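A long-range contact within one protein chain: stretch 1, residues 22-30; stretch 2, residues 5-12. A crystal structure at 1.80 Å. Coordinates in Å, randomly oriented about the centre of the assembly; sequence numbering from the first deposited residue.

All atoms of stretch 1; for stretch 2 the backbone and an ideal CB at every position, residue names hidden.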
ATOM      1  N   ILE B  22     -12.867   2.639 -15.933  1.00 29.95           N
ATOM      2  CA  ILE B  22     -11.601   1.980 -16.220  1.00 28.10           C
ATOM      3  C   ILE B  22     -11.645   0.593 -15.609  1.00 25.02           C
ATOM      4  O   ILE B  22     -12.003   0.439 -14.437  1.00 26.65           O
ATOM      5  CB  ILE B  22     -10.405   2.778 -15.669  1.00 26.64           C
ATOM      6  CG1 ILE B  22     -10.332   4.154 -16.327  1.00 27.01           C
ATOM      7  CG2 ILE B  22      -9.108   1.993 -15.848  1.00 25.74           C
ATOM      8  CD1 ILE B  22      -9.290   5.060 -15.704  1.00 29.66           C
ATOM      9  N   GLU B  23     -11.279  -0.408 -16.397  1.00 25.56           N
ATOM     10  CA  GLU B  23     -11.197  -1.791 -15.947  1.00 30.62           C
ATOM     11  C   GLU B  23      -9.720  -2.164 -15.847  1.00 29.69           C
ATOM     12  O   GLU B  23      -9.024  -2.232 -16.864  1.00 32.92           O
ATOM     13  CB  GLU B  23     -11.940  -2.704 -16.916  1.00 35.56           C
ATOM     14  CG  GLU B  23     -12.822  -3.748 -16.260  1.00 46.33           C
ATOM     15  CD  GLU B  23     -13.900  -4.268 -17.203  1.00 53.68           C
ATOM     16  OE1 GLU B  23     -14.683  -3.445 -17.738  1.00 51.32           O
ATOM     17  OE2 GLU B  23     -13.953  -5.502 -17.418  1.00 58.24           O
ATOM     18  N   LEU B  24      -9.239  -2.388 -14.626  1.00 25.78           N
ATOM     19  CA  LEU B  24      -7.876  -2.849 -14.385  1.00 26.72           C
ATOM     20  C   LEU B  24      -7.918  -4.310 -13.971  1.00 26.08           C
ATOM     21  O   LEU B  24      -8.710  -4.690 -13.102  1.00 27.35           O
ATOM     22  CB  LEU B  24      -7.189  -2.027 -13.296  1.00 23.01           C
ATOM     23  CG  LEU B  24      -7.126  -0.521 -13.482  1.00 24.94           C
ATOM     24  CD1 LEU B  24      -6.573   0.109 -12.229  1.00 22.86           C
ATOM     25  CD2 LEU B  24      -6.265  -0.185 -14.687  1.00 25.11           C
ATOM     26  N   VAL B  25      -7.080  -5.124 -14.596  1.00 23.25           N
ATOM     27  CA  VAL B  25      -7.010  -6.550 -14.312  1.00 20.72           C
ATOM     28  C   VAL B  25      -5.633  -6.834 -13.733  1.00 24.74           C
ATOM     29  O   VAL B  25      -4.612  -6.563 -14.381  1.00 26.10           O
ATOM     30  CB  VAL B  25      -7.282  -7.388 -15.570  1.00 29.03           C
ATOM     31  CG1 VAL B  25      -7.186  -8.872 -15.252  1.00 29.37           C
ATOM     32  CG2 VAL B  25      -8.657  -7.031 -16.136  1.00 31.68           C
ATOM     33  N   VAL B  26      -5.601  -7.347 -12.510  1.00 20.51           N
ATOM     34  CA  VAL B  26      -4.350  -7.629 -11.827  1.00 22.54           C
ATOM     35  C   VAL B  26      -4.311  -9.095 -11.408  1.00 25.56           C
ATOM     36  O   VAL B  26      -5.333  -9.780 -11.323  1.00 24.51           O
ATOM     37  CB  VAL B  26      -4.144  -6.712 -10.598  1.00 23.22           C
ATOM     38  CG1 VAL B  26      -3.992  -5.262 -11.037  1.00 22.64           C
ATOM     39  CG2 VAL B  26      -5.302  -6.852  -9.620  1.00 25.08           C
ATOM     40  N   GLU B  27      -3.101  -9.569 -11.140  1.00 19.84           N
ATOM     41  CA  GLU B  27      -2.886 -10.803 -10.399  1.00 22.95           C
ATOM     42  C   GLU B  27      -2.043 -10.454  -9.188  1.00 26.84           C
ATOM     43  O   GLU B  27      -1.047  -9.729  -9.314  1.00 22.24           O
ATOM     44  CB  GLU B  27      -2.201 -11.870 -11.254  1.00 28.43           C
ATOM     45  CG  GLU B  27      -3.032 -12.282 -12.441  1.00 33.60           C
ATOM     46  CD  GLU B  27      -2.552 -13.574 -13.069  1.00 41.55           C
ATOM     47  OE1 GLU B  27      -1.419 -14.006 -12.756  1.00 43.63           O
ATOM     48  OE2 GLU B  27      -3.312 -14.159 -13.874  1.00 42.34           O
ATOM     49  N   SER B  28      -2.455 -10.929  -8.018  1.00 20.88           N
ATOM     50  CA  SER B  28      -1.760 -10.554  -6.790  1.00 21.96           C
ATOM     51  C   SER B  28      -2.239 -11.440  -5.652  1.00 23.01           C
ATOM     52  O   SER B  28      -3.245 -12.148  -5.766  1.00 23.88           O
ATOM     53  CB  SER B  28      -1.995  -9.079  -6.441  1.00 23.75           C
ATOM     54  OG  SER B  28      -3.318  -8.899  -5.975  1.00 24.05           O
ATOM     55  N   SER B  29      -1.506 -11.378  -4.543  1.00 18.53           N
ATOM     56  CA  SER B  29      -1.976 -11.975  -3.308  1.00 19.79           C
ATOM     57  C   SER B  29      -3.168 -11.188  -2.772  1.00 20.42           C
ATOM     58  O   SER B  29      -3.427 -10.047  -3.182  1.00 17.65           O
ATOM     59  CB  SER B  29      -0.869 -11.988  -2.260  1.00 21.60           C
ATOM     60  OG  SER B  29      -0.578 -10.650  -1.853  1.00 21.72           O
ATOM     61  N   ALA B  30      -3.891 -11.809  -1.830  1.00 17.36           N
ATOM     62  CA  ALA B  30      -5.015 -11.117  -1.195  1.00 18.74           C
ATOM     63  C   ALA B  30      -4.557  -9.857  -0.465  1.00 19.02           C
ATOM     64  O   ALA B  30      -5.229  -8.819  -0.524  1.00 17.67           O
ATOM     65  CB  ALA B  30      -5.734 -12.054  -0.225  1.00 23.98           C
ATOM     66  N   UNK B   5      -1.294 -18.759  -3.677  1.00 54.23           N
ATOM     67  CA  UNK B   5      -0.824 -18.262  -4.966  1.00 56.59           C
ATOM     68  C   UNK B   5      -1.657 -17.054  -5.410  1.00 51.20           C
ATOM     69  O   UNK B   5      -2.843 -16.973  -5.083  1.00 49.30           O
ATOM     70  CB  UNK B   5      -0.885 -19.369  -6.020  1.00 56.59           C
ATOM     71  N   UNK B   6      -1.028 -16.107  -6.112  1.00 50.37           N
ATOM     72  CA  UNK B   6      -1.775 -14.965  -6.658  1.00 39.55           C
ATOM     73  C   UNK B   6      -2.998 -15.396  -7.461  1.00 41.74           C
ATOM     74  O   UNK B   6      -2.997 -16.429  -8.138  1.00 42.61           O
ATOM     75  CB  UNK B   6      -0.859 -14.116  -7.542  1.00 39.55           C
ATOM     76  N   UNK B   7      -4.052 -14.592  -7.373  1.00 33.61           N
ATOM     77  CA  UNK B   7      -5.275 -14.810  -8.129  1.00 34.24           C
ATOM     78  C   UNK B   7      -5.553 -13.603  -9.014  1.00 32.61           C
ATOM     79  O   UNK B   7      -5.003 -12.517  -8.814  1.00 27.44           O
ATOM     80  CB  UNK B   7      -6.455 -15.076  -7.192  1.00 34.24           C
ATOM     81  N   UNK B   8      -6.404 -13.809 -10.012  1.00 27.62           N
ATOM     82  CA  UNK B   8      -6.794 -12.729 -10.905  1.00 29.58           C
ATOM     83  C   UNK B   8      -7.968 -11.968 -10.301  1.00 31.11           C
ATOM     84  O   UNK B   8      -8.935 -12.581  -9.832  1.00 24.25           O
ATOM     85  CB  UNK B   8      -7.153 -13.270 -12.290  1.00 29.58           C
ATOM     86  N   UNK B   9      -7.871 -10.637 -10.302  1.00 25.76           N
ATOM     87  CA  UNK B   9      -8.924  -9.765  -9.803  1.00 26.20           C
ATOM     88  C   UNK B   9      -9.140  -8.628 -10.787  1.00 31.93           C
ATOM     89  O   UNK B   9      -8.208  -8.204 -11.477  1.00 25.34           O
ATOM     90  CB  UNK B   9      -8.578  -9.224  -8.414  1.00 26.20           C
ATOM     91  N   UNK B  10     -10.370  -8.129 -10.853  1.00 25.76           N
ATOM     92  CA  UNK B  10     -10.675  -6.971 -11.682  1.00 28.32           C
ATOM     93  C   UNK B  10     -11.057  -5.798 -10.791  1.00 27.88           C
ATOM     94  O   UNK B  10     -11.882  -5.944  -9.885  1.00 30.06           O
ATOM     95  CB  UNK B  10     -11.797  -7.287 -12.673  1.00 28.32           C
ATOM     96  N   UNK B  11     -10.444  -4.647 -11.043  1.00 24.82           N
ATOM     97  CA  UNK B  11     -10.748  -3.409 -10.336  1.00 23.38           C
ATOM     98  C   UNK B  11     -11.458  -2.461 -11.291  1.00 27.49           C
ATOM     99  O   UNK B  11     -10.886  -2.062 -12.310  1.00 27.14           O
ATOM    100  CB  UNK B  11      -9.479  -2.767  -9.772  1.00 23.38           C
ATOM    101  N   UNK B  12     -12.694  -2.093 -10.961  1.00 21.39           N
ATOM    102  CA  UNK B  12     -13.426  -1.064 -11.691  1.00 23.72           C
ATOM    103  C   UNK B  12     -13.264   0.274 -10.987  1.00 19.80           C
ATOM    104  O   UNK B  12     -13.445   0.368  -9.772  1.00 20.71           O
ATOM    105  CB  UNK B  12     -14.906  -1.431 -11.817  1.00 23.72           C
TER

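The two strands run antiparallel, and because strand 7-12 is extended, its side chains alternate between two faces of the sheet: one bears Glu23, Val25 and Glu27, the other Leu24, Val26 and Ser28.

Position 5 has nothing of stretch 1 within reach of its ideal CB, so almost any residue would do. It is Glu5, poorly ordered and pointing away.

At position 6 the CB lies 3.6 Å from Ser28 C. Phi is -52°, and the backbone N bonds to nothing in stretch 1, so a residue without an amide hydrogen costs nothing; alanine would also fit. Pro6 occupies it, its CA making a CA-H...O contact with Ser28 O at 3.3 Å.

Position 7 forms a hydrogen-bonded pair with Ser28: its N donates to Ser28 O (3.0 Å) and Ser28 N donates to its O (3.1 Å). Its CB comes no nearer to stretch 1 than 4.6 Å, from Ser28 O, so many side chains would suit. The residue is Gln7.

Position 8 sits opposite Glu27, its CB 4.2 Å from Glu27 CG. A carboxylate beside it invites a positive charge, so lysine or arginine would suit. Arg8 forms a salt bridge: NH2 donates to Glu27 OE2 at 2.7 Å, while NE reaches the same OE2 only weakly, at 3.3 Å. The carboxylate oxygen lies at the guanidinium edge, where the N-H groups point. The aliphatic part is used too, with CD 3.6 Å from Val25 CG1.

Position 9 pairs with Val26, its N donating to Val26 O at 2.9 Å and its O accepting from Val26 N at 2.9 Å. The CB is 4.2 Å from Val26 CG2, with Ser28 further along the same face, so an apolar or a flat, partly polar side chain could lie there. His9 packs its CB against the valine and turns its ring edge toward Ser28, with His9 NE2 3.7 Å from Ser28 O and His9 CD2 4.0 Å from Ser28 OG.

Position 10 faces Val25, with Glu23 CG 5.1 Å from its CB; a beta-branched residue, valine or threonine, fits this extended backbone. Thr10 places CG2 3.6 Å from Glu23 CG and OG1 4.0 Å from Val25 CG2.

Position 11 pairs with Leu24, its N donating to Leu24 O at 2.7 Å. Beside leucine, an apolar side chain is natural. Met11 brings CB to 4.2 Å from Leu24 CB, though its end leads away.

Position 12 lies beside the aliphatic stem of Glu23, which suits leucine, isoleucine or a long polar chain. Leu12 sets CD2 3.7 Å from Glu23 CG.

Stretch 2 (5-12) EPQRHTML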
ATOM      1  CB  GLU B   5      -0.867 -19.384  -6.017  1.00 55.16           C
ATOM      2  CG  GLU B   5      -0.262 -19.012  -7.373  1.00 58.58           C
ATOM      3  CD  GLU B   5       0.262 -20.205  -8.151  1.00 69.86           C
ATOM      4  OE1 GLU B   5       1.056 -20.989  -7.583  1.00 83.60           O
ATOM      5  OE2 GLU B   5      -0.105 -20.347  -9.338  1.00 73.27           O
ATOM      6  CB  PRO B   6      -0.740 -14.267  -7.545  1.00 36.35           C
ATOM      7  CG  PRO B   6       0.553 -14.541  -6.874  1.00 43.96           C
ATOM      8  CD  PRO B   6       0.430 -15.923  -6.257  1.00 47.69           C
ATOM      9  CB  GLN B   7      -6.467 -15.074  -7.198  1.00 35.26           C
ATOM     10  CG  GLN B   7      -6.409 -16.420  -6.473  1.00 42.38           C
ATOM     11  CD  GLN B   7      -6.639 -17.609  -7.403  1.00 45.83           C
ATOM     12  OE1 GLN B   7      -5.904 -17.817  -8.370  1.00 48.35           O
ATOM     13  NE2 GLN B   7      -7.664 -18.401  -7.104  1.00 51.34           N
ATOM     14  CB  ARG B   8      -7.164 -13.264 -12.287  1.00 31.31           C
ATOM     15  CG  ARG B   8      -7.912 -12.252 -13.132  1.00 34.12           C
ATOM     16  CD  ARG B   8      -7.560 -12.353 -14.592  1.00 38.74           C
ATOM     17  NE  ARG B   8      -6.346 -13.133 -14.822  1.00 36.59           N
ATOM     18  CZ  ARG B   8      -5.843 -13.355 -16.031  1.00 41.06           C
ATOM     19  NH1 ARG B   8      -6.451 -12.844 -17.095  1.00 43.32           N
ATOM     20  NH2 ARG B   8      -4.737 -14.077 -16.178  1.00 43.71           N
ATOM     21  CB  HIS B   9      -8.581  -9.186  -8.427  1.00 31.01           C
ATOM     22  CG  HIS B   9      -8.039 -10.194  -7.467  1.00 29.31           C
ATOM     23  ND1 HIS B   9      -8.851 -11.033  -6.734  1.00 33.37           N
ATOM     24  CD2 HIS B   9      -6.766 -10.498  -7.115  1.00 32.84           C
ATOM     25  CE1 HIS B   9      -8.100 -11.816  -5.978  1.00 31.95           C
ATOM     26  NE2 HIS B   9      -6.833 -11.512  -6.190  1.00 34.10           N
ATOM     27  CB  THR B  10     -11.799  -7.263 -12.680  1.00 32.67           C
ATOM     28  OG1 THR B  10     -11.407  -8.348 -13.525  1.00 34.67           O
ATOM     29  CG2 THR B  10     -12.061  -6.037 -13.558  1.00 34.44           C
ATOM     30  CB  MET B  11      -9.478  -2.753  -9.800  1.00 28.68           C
ATOM     31  CG  MET B  11      -8.740  -3.561  -8.752  1.00 31.24           C
ATOM     32  SD  MET B  11      -9.487  -3.405  -7.119  1.00 33.25           S
ATOM     33  CE  MET B  11      -9.499  -1.624  -6.921  1.00 26.73           C
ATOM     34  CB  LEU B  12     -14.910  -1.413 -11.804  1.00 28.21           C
ATOM     35  CG  LEU B  12     -15.225  -2.573 -12.749  1.00 34.90           C
ATOM     36  CD1 LEU B  12     -16.491  -3.297 -12.305  1.00 37.51           C
ATOM     37  CD2 LEU B  12     -15.370  -2.033 -14.167  1.00 42.20           C
TER
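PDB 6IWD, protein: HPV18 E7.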